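Local coordinates for UL144 (Macacine herpesvirus 1, PDB 6NYP), which probably acts as a viral mimic of a TNF-receptor-family protein that engages the inhibitory lymphocyte receptor BTLA, as its human cytomegalovirus counterpart does, at residues 41-46 with 51-56; 63-68 with 72-77. One frame throughout, in Å; residues are numbered along the deposited sequence.

Interactions 1 and 2 follow one another along the chain, each joining the two strands of a separate antiparallel hairpin: 43-45 with 51-53, then 62-65 with 74-76. They lie about 12 Å apart, centre to centre, on the same side of the chain's centre, within one TNFR-type cysteine-rich region. The C54–C67 disulfide joins a residue of the first contact to one of the second, and the Y44 ring of interaction 1 packs on N72 of interaction 2. In a protein that has little secondary structure beyond short strands, the hairpins thus come in series along the chain, and the disulfide and the ring packing join them to each other.

Interaction 1 (41-46 with 51-56); sequences SGTYVS and CTQCTE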
ATOM      1  N   SER F  41      -5.953  -8.810 -16.798  1.00 94.60           N
ATOM      2  CA  SER F  41      -5.036  -9.004 -17.953  1.00 95.27           C
ATOM      3  C   SER F  41      -5.695  -8.482 -19.236  1.00 89.40           C
ATOM      4  O   SER F  41      -6.889  -8.768 -19.446  1.00 86.37           O
ATOM      5  CB  SER F  41      -4.619 -10.441 -18.100  1.00 97.19           C
ATOM      6  OG  SER F  41      -3.557 -10.538 -19.036  1.00101.40           O
ATOM      7  N   GLY F  42      -4.943  -7.725 -20.042  1.00 87.16           N
ATOM      8  CA  GLY F  42      -5.412  -7.096 -21.292  1.00 89.43           C
ATOM      9  C   GLY F  42      -5.944  -5.690 -21.063  1.00 93.28           C
ATOM     10  O   GLY F  42      -6.532  -5.115 -22.017  1.00 93.68           O
ATOM     11  N   THR F  43      -5.776  -5.161 -19.845  1.00 96.37           N
ATOM     12  CA  THR F  43      -6.159  -3.780 -19.443  1.00 91.29           C
ATOM     13  C   THR F  43      -4.953  -3.102 -18.789  1.00 85.90           C
ATOM     14  O   THR F  43      -4.051  -3.819 -18.315  1.00 87.14           O
ATOM     15  CB  THR F  43      -7.369  -3.777 -18.498  1.00 93.89           C
ATOM     16  OG1 THR F  43      -6.944  -4.146 -17.181  1.00 92.69           O
ATOM     17  CG2 THR F  43      -8.477  -4.690 -18.980  1.00 95.69           C
ATOM     18  N   TYR F  44      -4.944  -1.769 -18.779  1.00 82.64           N
ATOM     19  CA  TYR F  44      -3.908  -0.941 -18.111  1.00 78.65           C
ATOM     20  C   TYR F  44      -4.597   0.126 -17.255  1.00 79.08           C
ATOM     21  O   TYR F  44      -5.683   0.610 -17.623  1.00 79.28           O
ATOM     22  CB  TYR F  44      -2.954  -0.336 -19.144  1.00 78.25           C
ATOM     23  CG  TYR F  44      -3.541   0.768 -19.991  1.00 79.86           C
ATOM     24  CD1 TYR F  44      -4.184   0.495 -21.190  1.00 78.12           C
ATOM     25  CD2 TYR F  44      -3.437   2.096 -19.599  1.00 78.86           C
ATOM     26  CE1 TYR F  44      -4.723   1.510 -21.968  1.00 77.67           C
ATOM     27  CE2 TYR F  44      -3.971   3.121 -20.365  1.00 81.70           C
ATOM     28  CZ  TYR F  44      -4.629   2.826 -21.547  1.00 81.47           C
ATOM     29  OH  TYR F  44      -5.145   3.834 -22.313  1.00 78.12           O
ATOM     30  N   VAL F  45      -3.962   0.475 -16.138  1.00 79.28           N
ATOM     31  CA  VAL F  45      -4.415   1.548 -15.207  1.00 77.70           C
ATOM     32  C   VAL F  45      -4.315   2.877 -15.963  1.00 77.73           C
ATOM     33  O   VAL F  45      -3.190   3.310 -16.258  1.00 74.77           O
ATOM     34  CB  VAL F  45      -3.596   1.565 -13.903  1.00 79.30           C
ATOM     35  CG1 VAL F  45      -4.045   2.688 -12.980  1.00 83.34           C
ATOM     36  CG2 VAL F  45      -3.649   0.231 -13.179  1.00 76.04           C
ATOM     37  N   SER F  46      -5.464   3.491 -16.253  1.00 86.03           N
ATOM     38  CA  SER F  46      -5.634   4.657 -17.159  1.00 96.08           C
ATOM     39  C   SER F  46      -5.569   5.969 -16.369  1.00 95.27           C
ATOM     40  O   SER F  46      -4.646   6.762 -16.611  1.00101.13           O
ATOM     41  CB  SER F  46      -6.918   4.523 -17.933  1.00103.40           C
ATOM     42  OG  SER F  46      -7.122   5.640 -18.788  1.00110.62           O
ATOM     43  N   CYS F  51      -9.524   1.025 -15.361  1.00 84.95           N
ATOM     44  CA  CYS F  51      -8.793   0.062 -16.233  1.00 88.30           C
ATOM     45  C   CYS F  51      -9.289   0.226 -17.676  1.00 87.46           C
ATOM     46  O   CYS F  51     -10.481  -0.055 -17.920  1.00 85.69           O
ATOM     47  CB  CYS F  51      -9.014  -1.392 -15.823  1.00 90.51           C
ATOM     48  SG  CYS F  51      -8.670  -1.747 -14.081  1.00 97.64           S
ATOM     49  N   THR F  52      -8.422   0.674 -18.588  1.00 86.64           N
ATOM     50  CA  THR F  52      -8.724   0.830 -20.037  1.00 88.87           C
ATOM     51  C   THR F  52      -8.166  -0.376 -20.802  1.00 90.95           C
ATOM     52  O   THR F  52      -7.024  -0.796 -20.509  1.00 91.19           O
ATOM     53  CB  THR F  52      -8.180   2.163 -20.562  1.00 88.36           C
ATOM     54  OG1 THR F  52      -8.798   3.199 -19.797  1.00 91.31           O
ATOM     55  CG2 THR F  52      -8.438   2.379 -22.036  1.00 88.66           C
ATOM     56  N   GLN F  53      -8.951  -0.909 -21.746  1.00 90.84           N
ATOM     57  CA  GLN F  53      -8.587  -2.057 -22.623  1.00 92.80           C
ATOM     58  C   GLN F  53      -7.359  -1.676 -23.463  1.00 91.00           C
ATOM     59  O   GLN F  53      -7.353  -0.548 -24.028  1.00 79.38           O
ATOM     60  CB  GLN F  53      -9.782  -2.427 -23.510  1.00 93.59           C
ATOM     61  CG  GLN F  53      -9.769  -3.854 -24.051  1.00 96.40           C
ATOM     62  CD  GLN F  53     -10.028  -4.919 -23.009  1.00 94.51           C
ATOM     63  OE1 GLN F  53      -9.423  -5.988 -23.039  1.00 93.80           O
ATOM     64  NE2 GLN F  53     -10.902  -4.631 -22.058  1.00 91.14           N
ATOM     65  N   CYS F  54      -6.354  -2.561 -23.513  1.00 91.52           N
ATOM     66  CA  CYS F  54      -5.102  -2.370 -24.295  1.00 92.01           C
ATOM     67  C   CYS F  54      -5.427  -2.382 -25.795  1.00 93.18           C
ATOM     68  O   CYS F  54      -6.012  -3.384 -26.272  1.00 91.90           O
ATOM     69  CB  CYS F  54      -4.062  -3.438 -23.966  1.00 95.43           C
ATOM     70  SG  CYS F  54      -3.436  -3.359 -22.265  1.00104.25           S
ATOM     71  N   THR F  55      -5.101  -1.295 -26.500  1.00 91.49           N
ATOM     72  CA  THR F  55      -5.344  -1.142 -27.959  1.00 97.23           C
ATOM     73  C   THR F  55      -4.460  -2.143 -28.708  1.00101.69           C
ATOM     74  O   THR F  55      -3.346  -2.412 -28.238  1.00 93.50           O
ATOM     75  CB  THR F  55      -5.135   0.304 -28.432  1.00 97.25           C
ATOM     76  OG1 THR F  55      -3.766   0.655 -28.236  1.00101.49           O
ATOM     77  CG2 THR F  55      -6.047   1.285 -27.727  1.00 97.55           C
ATOM     78  N   GLU F  56      -4.947  -2.665 -29.834  1.00110.86           N
ATOM     79  CA  GLU F  56      -4.214  -3.615 -30.714  1.00117.76           C
ATOM     80  C   GLU F  56      -3.660  -2.857 -31.927  1.00120.98           C
ATOM     81  O   GLU F  56      -4.472  -2.266 -32.674  1.00123.14           O
ATOM     82  CB  GLU F  56      -5.145  -4.745 -31.163  1.00119.29           C
ATOM     83  CG  GLU F  56      -5.917  -5.429 -30.040  1.00121.07           C
ATOM     84  CD  GLU F  56      -5.601  -6.893 -29.776  1.00122.65           C
ATOM     85  OE1 GLU F  56      -6.336  -7.507 -28.985  1.00115.30           O
ATOM     86  OE2 GLU F  56      -4.629  -7.416 -30.360  1.00132.27           O
TER
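The aromatic ring of Y44 lies over T52, the two side chains running alongside each other in the same direction from neighbouring strands. T52 CB sits beneath one ring face, 4.1 Å from the centroid of the Y44 ring and 28° off its normal, which makes a CH-pi contact. Farther out, the methyl CG2 of T52 approaches Y44 OH at 3.6 Å. The sulfur of C54 meets the same ring in another way, at the edge near its plane, with SG 5.4 Å from the Y44 centroid. Y44 takes up this place because its CG stands between its own backbone N and carbonyl carbon (chi1 72°), which swings the ring along the T52 side chain. Past the strand end, S46 comes up to T52 from the loop, its CB and OG both close to T52 OG1.

The two strands form the antiparallel hairpin of the first half of a TNFR-type cysteine-rich region, where C51 pairs with C39 in a disulfide. Y44 and T52 are its hydrogen-bonded pair: Y44 N donates to T52 O at 2.9 Å, and T52 N returns a bond to Y44 O. One step outward, C54 N reaches G42 O at 3.0 Å in an almost straight bond (176° at the hydrogen), extending the ladder past the strand end.

T43 and C51 project from the other face of the sheet, where C51 CB lies 3.7 Å from T43 OG1. That hydroxyl is hydrogen-bonded to P40 O, a link that ties the strand to the residues just before it.

Interaction 2 (63-68 with 72-77); sequences TIRNCT and NTVCAS. With NAG (2-acetamido-2-deoxy-beta-D-glucopyranose), chain P.
V74 is gripped from across the hairpin by two successive residues, I64 and R65. I64 N gives a hydrogen bond to V74 O at 2.8 Å, while V74 N donates to R65 O at 2.9 Å, nearly straight (170°) and in the plane of the R65 carbonyl. The side chains share V74 out between its two methyls: CG1 lies 4.0 Å from I64 CB, and CG2 rests under the R65 guanidinium, 3.7 Å from its plane and displaced toward its rim. R65 leaves the backbone extended, with CG opposite its N (chi1 175°), and then bends at chi3, which brings the charged group back over the valine. Next along, I64 CG1 touches A76 CB at 3.8 Å.

Two residues facing one define a classic beta bulge, here in the second hairpin of the TNFR-type cysteine-rich region. The register shifts by one between the T63–C75 pair and the R65–V74 pair, and C75 is itself tied to C57 by a disulfide.

Beyond the bulge, at 66-68 and 72-73, neither segment is strand, and T73 turns its methyl CG2 onto C67 CB at 3.6 Å. T73 and N72 are both held by T55: T73 OG1 is hydrogen-bonded to T55 O, and N72 OD1 to T55 OG1. N72 OD1 also receives a weak bond from T73 N. C67 is tied to C54 of the first hairpin by a disulfide.

N66 starts its side chain away from 72-77 and carries the glycan, its ND2 joined to C1 of the N-acetylglucosamine in an Asn-Cys-Thr sequon completed by T68. The acetamido methyl C8 of the sugar bends back to within 3.6 Å of I64 O.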
ATOM      1  N   THR F  63       4.219  -3.018 -33.299  1.00107.49           N
ATOM      2  CA  THR F  63       4.218  -2.665 -31.852  1.00103.25           C
ATOM      3  C   THR F  63       5.626  -2.188 -31.465  1.00100.11           C
ATOM      4  O   THR F  63       6.575  -3.000 -31.541  1.00 93.52           O
ATOM      5  CB  THR F  63       3.766  -3.838 -30.972  1.00 96.89           C
ATOM      6  OG1 THR F  63       4.774  -4.842 -31.066  1.00 98.05           O
ATOM      7  CG2 THR F  63       2.428  -4.426 -31.365  1.00 94.32           C
ATOM      8  N   ILE F  64       5.754  -0.915 -31.084  1.00 97.13           N
ATOM      9  CA  ILE F  64       7.029  -0.285 -30.627  1.00 92.33           C
ATOM     10  C   ILE F  64       7.259  -0.666 -29.158  1.00 90.32           C
ATOM     11  O   ILE F  64       8.390  -1.064 -28.824  1.00 93.01           O
ATOM     12  CB  ILE F  64       6.984   1.244 -30.840  1.00 90.33           C
ATOM     13  CG1 ILE F  64       6.845   1.607 -32.322  1.00 86.32           C
ATOM     14  CG2 ILE F  64       8.191   1.916 -30.202  1.00 93.41           C
ATOM     15  CD1 ILE F  64       8.035   1.215 -33.176  1.00 84.58           C
ATOM     16  N   ARG F  65       6.219  -0.544 -28.325  1.00 89.64           N
ATOM     17  CA  ARG F  65       6.210  -0.957 -26.894  1.00 85.84           C
ATOM     18  C   ARG F  65       4.915  -1.725 -26.609  1.00 85.12           C
ATOM     19  O   ARG F  65       3.838  -1.227 -26.997  1.00 87.72           O
ATOM     20  CB  ARG F  65       6.337   0.269 -25.983  1.00 84.10           C
ATOM     21  CG  ARG F  65       6.209  -0.047 -24.499  1.00 83.26           C
ATOM     22  CD  ARG F  65       6.996   0.868 -23.575  1.00 87.14           C
ATOM     23  NE  ARG F  65       6.787   2.303 -23.749  1.00 88.94           N
ATOM     24  CZ  ARG F  65       5.672   2.966 -23.443  1.00 88.69           C
ATOM     25  NH1 ARG F  65       4.613   2.332 -22.967  1.00 90.55           N
ATOM     26  NH2 ARG F  65       5.610   4.272 -23.641  1.00 91.22           N
ATOM     27  N   ASN F  66       5.015  -2.884 -25.952  1.00 87.73           N
ATOM     28  CA  ASN F  66       3.845  -3.724 -25.569  1.00 92.81           C
ATOM     29  C   ASN F  66       3.087  -3.066 -24.413  1.00 86.40           C
ATOM     30  O   ASN F  66       3.684  -2.226 -23.712  1.00 80.73           O
ATOM     31  CB  ASN F  66       4.249  -5.154 -25.206  1.00 97.15           C
ATOM     32  CG  ASN F  66       4.150  -6.091 -26.389  1.00 99.75           C
ATOM     33  OD1 ASN F  66       3.326  -5.877 -27.277  1.00 92.58           O
ATOM     34  ND2 ASN F  66       4.987  -7.118 -26.409  1.00113.49           N
ATOM     35  N   CYS F  67       1.824  -3.457 -24.220  1.00 84.70           N
ATOM     36  CA  CYS F  67       0.933  -2.944 -23.147  1.00 84.73           C
ATOM     37  C   CYS F  67       1.453  -3.423 -21.790  1.00 83.98           C
ATOM     38  O   CYS F  67       1.532  -4.644 -21.592  1.00 85.01           O
ATOM     39  CB  CYS F  67      -0.515  -3.392 -23.314  1.00 87.58           C
ATOM     40  SG  CYS F  67      -1.679  -2.310 -22.437  1.00 99.94           S
ATOM     41  N   THR F  68       1.812  -2.485 -20.909  1.00 85.93           N
ATOM     42  CA  THR F  68       2.148  -2.737 -19.483  1.00 80.37           C
ATOM     43  C   THR F  68       0.883  -2.513 -18.650  1.00 75.05           C
ATOM     44  O   THR F  68      -0.152  -2.134 -19.220  1.00 71.50           O
ATOM     45  CB  THR F  68       3.297  -1.839 -19.003  1.00 88.18           C
ATOM     46  OG1 THR F  68       2.770  -0.528 -18.802  1.00 90.25           O
ATOM     47  CG2 THR F  68       4.467  -1.784 -19.963  1.00 92.10           C
ATOM     48  N   ASN F  72      -0.446   2.135 -22.205  1.00 79.33           N
ATOM     49  CA  ASN F  72      -1.077   1.537 -23.413  1.00 83.50           C
ATOM     50  C   ASN F  72       0.027   1.050 -24.364  1.00 85.34           C
ATOM     51  O   ASN F  72       1.190   1.464 -24.166  1.00 86.08           O
ATOM     52  CB  ASN F  72      -1.986   2.555 -24.113  1.00 85.08           C
ATOM     53  CG  ASN F  72      -2.936   1.937 -25.120  1.00 83.43           C
ATOM     54  OD1 ASN F  72      -3.071   0.716 -25.193  1.00 83.70           O
ATOM     55  ND2 ASN F  72      -3.584   2.776 -25.911  1.00 79.44           N
ATOM     56  N   THR F  73      -0.317   0.211 -25.352  1.00 87.53           N
ATOM     57  CA  THR F  73       0.586  -0.188 -26.470  1.00 90.04           C
ATOM     58  C   THR F  73       0.993   1.067 -27.251  1.00 85.89           C
ATOM     59  O   THR F  73       0.207   2.032 -27.270  1.00 79.49           O
ATOM     60  CB  THR F  73      -0.056  -1.205 -27.427  1.00 89.07           C
ATOM     61  OG1 THR F  73      -1.221  -0.606 -27.995  1.00 97.88           O
ATOM     62  CG2 THR F  73      -0.454  -2.508 -26.771  1.00 90.79           C
ATOM     63  N   VAL F  74       2.186   1.057 -27.846  1.00 89.29           N
ATOM     64  CA  VAL F  74       2.659   2.118 -28.783  1.00 96.46           C
ATOM     65  C   VAL F  74       2.767   1.481 -30.167  1.00 98.26           C
ATOM     66  O   VAL F  74       3.404   0.413 -30.265  1.00 89.62           O
ATOM     67  CB  VAL F  74       3.999   2.736 -28.335  1.00 97.73           C
ATOM     68  CG1 VAL F  74       4.412   3.890 -29.240  1.00 97.06           C
ATOM     69  CG2 VAL F  74       3.954   3.181 -26.880  1.00 96.87           C
ATOM     70  N   CYS F  75       2.138   2.101 -31.172  1.00105.28           N
ATOM     71  CA  CYS F  75       2.113   1.639 -32.586  1.00110.15           C
ATOM     72  C   CYS F  75       2.788   2.678 -33.486  1.00114.28           C
ATOM     73  O   CYS F  75       2.694   3.884 -33.178  1.00115.77           O
ATOM     74  CB  CYS F  75       0.688   1.394 -33.069  1.00108.25           C
ATOM     75  SG  CYS F  75      -0.326   0.464 -31.891  1.00108.33           S
ATOM     76  N   ALA F  76       3.452   2.212 -34.547  1.00125.01           N
ATOM     77  CA  ALA F  76       3.995   3.031 -35.656  1.00130.81           C
ATOM     78  C   ALA F  76       3.862   2.250 -36.969  1.00134.29           C
ATOM     79  O   ALA F  76       3.794   0.998 -36.920  1.00135.35           O
ATOM     80  CB  ALA F  76       5.430   3.405 -35.371  1.00129.75           C
ATOM     81  N   SER F  77       3.830   2.967 -38.098  1.00137.05           N
ATOM     82  CA  SER F  77       3.804   2.409 -39.476  1.00140.35           C
ATOM     83  C   SER F  77       5.151   1.740 -39.790  1.00139.35           C
ATOM     84  O   SER F  77       6.186   2.233 -39.298  1.00139.67           O
ATOM     85  CB  SER F  77       3.476   3.487 -40.481  1.00141.95           C
ATOM     86  OG  SER F  77       2.386   4.280 -40.035  1.00144.19           O
TER
HETATM   87  C1  NAG P 201       5.050  -8.103 -27.466  1.00125.65           C
HETATM   88  C2  NAG P 201       6.406  -8.069 -28.184  1.00126.25           C
HETATM   89  C3  NAG P 201       6.310  -9.001 -29.391  1.00130.25           C
HETATM   90  C4  NAG P 201       5.946 -10.417 -28.931  1.00132.26           C
HETATM   91  C5  NAG P 201       4.667 -10.406 -28.076  1.00127.44           C
HETATM   92  C6  NAG P 201       4.376 -11.786 -27.487  1.00123.89           C
HETATM   93  C7  NAG P 201       7.638  -5.926 -27.881  1.00115.05           C
HETATM   94  C8  NAG P 201       8.045  -4.623 -28.516  1.00106.29           C
HETATM   95  N2  NAG P 201       6.836  -6.729 -28.605  1.00120.88           N
HETATM   96  O3  NAG P 201       7.548  -8.993 -30.116  1.00132.75           O
HETATM   97  O4  NAG P 201       5.810 -11.275 -30.077  1.00126.21           O
HETATM   98  O5  NAG P 201       4.794  -9.447 -27.011  1.00127.65           O
HETATM   99  O6  NAG P 201       3.109 -11.786 -26.819  1.00118.00           O
HETATM  100  O7  NAG P 201       8.043  -6.216 -26.765  1.00114.49           O